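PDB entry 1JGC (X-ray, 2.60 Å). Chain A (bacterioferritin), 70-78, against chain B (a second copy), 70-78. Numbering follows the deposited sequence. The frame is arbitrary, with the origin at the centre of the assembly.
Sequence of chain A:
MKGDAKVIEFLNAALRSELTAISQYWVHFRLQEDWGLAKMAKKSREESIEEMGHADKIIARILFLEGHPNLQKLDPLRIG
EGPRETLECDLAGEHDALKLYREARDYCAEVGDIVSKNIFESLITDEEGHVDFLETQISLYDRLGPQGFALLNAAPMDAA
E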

# COMPACT_ATOMS: atom_id res chain seq x y z
N ASN A 70 -54.60 -2.37 9.19
CA ASN A 70 -55.49 -2.74 8.10
C ASN A 70 -55.00 -2.19 6.76
O ASN A 70 -55.17 -1.01 6.48
N LEU A 71 -54.40 -3.04 5.95
CA LEU A 71 -53.91 -2.60 4.65
C LEU A 71 -54.79 -3.16 3.53
O LEU A 71 -54.34 -3.33 2.41
N GLN A 72 -56.06 -3.43 3.84
CA GLN A 72 -56.96 -4.01 2.85
C GLN A 72 -57.44 -3.05 1.76
O GLN A 72 -57.76 -3.49 0.65
N LYS A 73 -57.50 -1.76 2.05
CA LYS A 73 -58.00 -0.80 1.07
C LYS A 73 -57.18 0.47 0.94
O LYS A 73 -56.42 0.81 1.84
N LEU A 74 -57.35 1.16 -0.18
CA LEU A 74 -56.66 2.43 -0.41
C LEU A 74 -57.73 3.48 -0.66
O LEU A 74 -58.84 3.16 -1.05
N ASP A 75 -57.39 4.74 -0.42
CA ASP A 75 -58.32 5.82 -0.71
C ASP A 75 -58.28 5.97 -2.23
O ASP A 75 -57.46 5.32 -2.90
N PRO A 76 -59.15 6.80 -2.82
CA PRO A 76 -59.13 6.95 -4.28
C PRO A 76 -57.80 7.44 -4.84
O PRO A 76 -57.23 8.40 -4.35
N LEU A 77 -57.31 6.74 -5.86
CA LEU A 77 -56.05 7.10 -6.51
C LEU A 77 -56.26 8.27 -7.47
O LEU A 77 -57.35 8.45 -8.01
N ARG A 78 -55.22 9.06 -7.69
CA ARG A 78 -55.30 10.18 -8.62
C ARG A 78 -54.17 10.05 -9.63
O ARG A 78 -53.06 10.52 -9.38
N ASN B 70 -53.90 -0.96 -12.70
CA ASN B 70 -54.88 -0.65 -11.68
C ASN B 70 -54.45 -1.18 -10.32
O ASN B 70 -54.55 -2.37 -10.06
N LEU B 71 -53.97 -0.29 -9.45
CA LEU B 71 -53.55 -0.71 -8.12
C LEU B 71 -54.53 -0.21 -7.07
O LEU B 71 -54.17 -0.02 -5.92
N GLN B 72 -55.79 -0.01 -7.46
CA GLN B 72 -56.78 0.50 -6.53
C GLN B 72 -57.29 -0.49 -5.47
O GLN B 72 -57.70 -0.07 -4.38
N LYS B 73 -57.24 -1.78 -5.77
CA LYS B 73 -57.75 -2.77 -4.82
C LYS B 73 -56.88 -3.99 -4.64
O LYS B 73 -56.03 -4.28 -5.48
N LEU B 74 -57.09 -4.70 -3.53
CA LEU B 74 -56.34 -5.92 -3.27
C LEU B 74 -57.35 -7.05 -3.09
O LEU B 74 -58.50 -6.80 -2.76
N ASP B 75 -56.91 -8.28 -3.32
CA ASP B 75 -57.79 -9.41 -3.10
C ASP B 75 -57.84 -9.57 -1.57
O ASP B 75 -57.11 -8.89 -0.85
N PRO B 76 -58.72 -10.44 -1.06
CA PRO B 76 -58.78 -10.61 0.40
C PRO B 76 -57.46 -11.02 1.06
O PRO B 76 -56.79 -11.96 0.62
N LEU B 77 -57.09 -10.30 2.12
CA LEU B 77 -55.86 -10.58 2.85
C LEU B 77 -56.07 -11.76 3.80
O LEU B 77 -57.18 -12.00 4.25
N ARG B 78 -55.00 -12.48 4.09
CA ARG B 78 -55.07 -13.62 5.00
C ARG B 78 -54.02 -13.42 6.09
O ARG B 78 -52.88 -13.83 5.93

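The two stretches belong to copies of the same bacterioferritin chain and pass each other as irregular loops in antiparallel register: the CA of Gln A72 lies 6.4 Å from the CA of Leu B74, and the CA of Leu A74 lies 6.4 Å from the CA of Gln B72. Together they bury 500 Å², and the contacts repeat almost exactly when the chains are exchanged.

At Asn A70 the CA-to-CB bond points sideways. With chi1 t the end of the side chain comes nearer, yet OD1 of Asn A70 is still 5.2 Å from CD1 of Leu B77. Its role is local: the N of Gln A72 donates to OD1 of Asn A70 at 3.0 Å with an N-H...O angle of 160°.

Leu A71 is buried and also directed sideways; its chi1 of -21° falls between wells. Its closest contacts are made by the backbone: its O lies 3.4 Å from CD1 of Leu B74 and its C lies 3.8 Å from CD1 of Leu B77, whereas CB of Leu A71 is 4.6 Å from CD1 of Leu B77.

Gln A72 loses 98 Å² to the other stretch, the most of any chain A residue here. The CB sets off sideways, but chi1 t, chi2 p and a chi3 of 69° bring the amide close to chain B. There both ends of the amide are used: NE2 of Gln A72 donates to O of Asp B75 at 2.9 Å (161°), and N of Leu B77 donates to OE1 of Gln A72 at 3.0 Å (160°). Short distances and nearly straight angles support both bonds, so the amide reads the backbone on the two sides of Pro B76, whose own nitrogen has no hydrogen to offer.

Lys A73 points away, extended as m, t, t, t; CB of Lys A73 stays 6.1 Å from O of Gln B72.

Leu A74 points toward chain B. Its m, t rotamer sets CD1 3.4 Å from O of Leu B71, and its CB is 3.9 Å from NE2 of Gln B72.

Asp A75 and Pro A76 direct their CB atoms away, yet the backbone still engages: O of Asp A75 accepts from NE2 of Gln B72 at 2.9 Å (162°).

Leu A77, toward and again m, t, places CD1 3.8 Å from C of Leu B71, while its N donates to OE1 of Gln B72 at 3.0 Å (161°). Arg A78 turns away, and its guanidinium is hydrogen-bonded elsewhere in the structure.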

# COMPACT_ATOMS: atom_id res chain seq x y z
CB ASN A 70 -56.90 -2.21 8.41
CG ASN A 70 -57.89 -2.49 7.31
OD1 ASN A 70 -57.62 -3.24 6.37
ND2 ASN A 70 -59.07 -1.89 7.42
CB LEU A 71 -52.46 -3.05 4.41
CG LEU A 71 -51.47 -3.44 5.50
CD1 LEU A 71 -50.07 -3.31 4.92
CD2 LEU A 71 -51.59 -2.57 6.72
CB GLN A 72 -58.17 -4.64 3.54
CG GLN A 72 -59.09 -5.40 2.59
CD GLN A 72 -58.46 -6.68 2.09
OE1 GLN A 72 -58.27 -7.63 2.85
NE2 GLN A 72 -58.12 -6.71 0.81
CB LYS A 73 -59.44 -0.43 1.41
CG LYS A 73 -60.34 -1.64 1.59
CD LYS A 73 -61.80 -1.25 1.71
CE LYS A 73 -62.67 -2.49 1.80
NZ LYS A 73 -64.13 -2.13 1.86
CB LEU A 74 -55.76 2.38 -1.64
CG LEU A 74 -54.73 1.29 -1.90
CD1 LEU A 74 -53.80 1.77 -3.01
CD2 LEU A 74 -53.93 0.98 -0.66
CB ASP A 75 -57.88 7.10 -0.00
CG ASP A 75 -58.02 7.00 1.51
OD1 ASP A 75 -59.03 6.41 1.97
OD2 ASP A 75 -57.14 7.50 2.24
CB PRO A 76 -60.26 7.94 -4.53
CG PRO A 76 -61.24 7.60 -3.43
CD PRO A 76 -60.32 7.48 -2.23
CB LEU A 77 -55.52 5.91 -7.29
CG LEU A 77 -54.92 4.74 -6.51
CD1 LEU A 77 -54.77 3.52 -7.40
CD2 LEU A 77 -53.58 5.18 -5.93
CB ARG A 78 -55.16 11.50 -7.87
CG ARG A 78 -56.33 11.86 -7.01
CD ARG A 78 -55.91 12.86 -5.97
NE ARG A 78 -57.02 13.65 -5.47
CZ ARG A 78 -57.20 13.90 -4.18
NH1 ARG A 78 -56.35 13.42 -3.28
NH2 ARG A 78 -58.23 14.64 -3.79
CB ASN B 70 -56.22 -1.27 -12.08
CG ASN B 70 -57.31 -1.04 -11.06
OD1 ASN B 70 -57.13 -0.28 -10.10
ND2 ASN B 70 -58.45 -1.69 -11.27
CB LEU B 71 -52.16 -0.17 -7.78
CG LEU B 71 -51.10 0.28 -8.79
CD1 LEU B 71 -49.75 0.23 -8.09
CD2 LEU B 71 -51.08 -0.58 -10.03
CB GLN B 72 -57.98 1.06 -7.31
CG GLN B 72 -59.01 1.76 -6.43
CD GLN B 72 -58.50 3.08 -5.90
OE1 GLN B 72 -58.32 4.05 -6.65
NE2 GLN B 72 -58.25 3.13 -4.60
CB LYS B 73 -59.14 -3.23 -5.28
CG LYS B 73 -60.10 -2.08 -5.50
CD LYS B 73 -61.52 -2.55 -5.75
CE LYS B 73 -62.46 -1.34 -5.91
NZ LYS B 73 -63.89 -1.75 -6.06
CB LEU B 74 -55.54 -5.82 -1.97
CG LEU B 74 -54.59 -4.66 -1.65
CD1 LEU B 74 -53.71 -5.10 -0.48
CD2 LEU B 74 -53.73 -4.29 -2.83
CB ASP B 75 -57.22 -10.65 -3.78
CG ASP B 75 -57.26 -10.55 -5.30
OD1 ASP B 75 -58.28 -10.06 -5.83
OD2 ASP B 75 -56.29 -10.97 -5.98
CB PRO B 76 -59.87 -11.67 0.57
CG PRO B 76 -60.77 -11.39 -0.59
CD PRO B 76 -59.79 -11.20 -1.72
CB LEU B 77 -55.45 -9.35 3.68
CG LEU B 77 -54.89 -8.15 2.94
CD1 LEU B 77 -54.90 -6.94 3.84
CD2 LEU B 77 -53.49 -8.48 2.47
CB ARG B 78 -54.78 -14.91 4.25
CG ARG B 78 -55.87 -15.33 3.31
CD ARG B 78 -55.30 -16.32 2.32
NE ARG B 78 -56.32 -17.17 1.72
CZ ARG B 78 -56.39 -17.42 0.42
NH1 ARG B 78 -55.52 -16.87 -0.42
NH2 ARG B 78 -57.33 -18.24 -0.05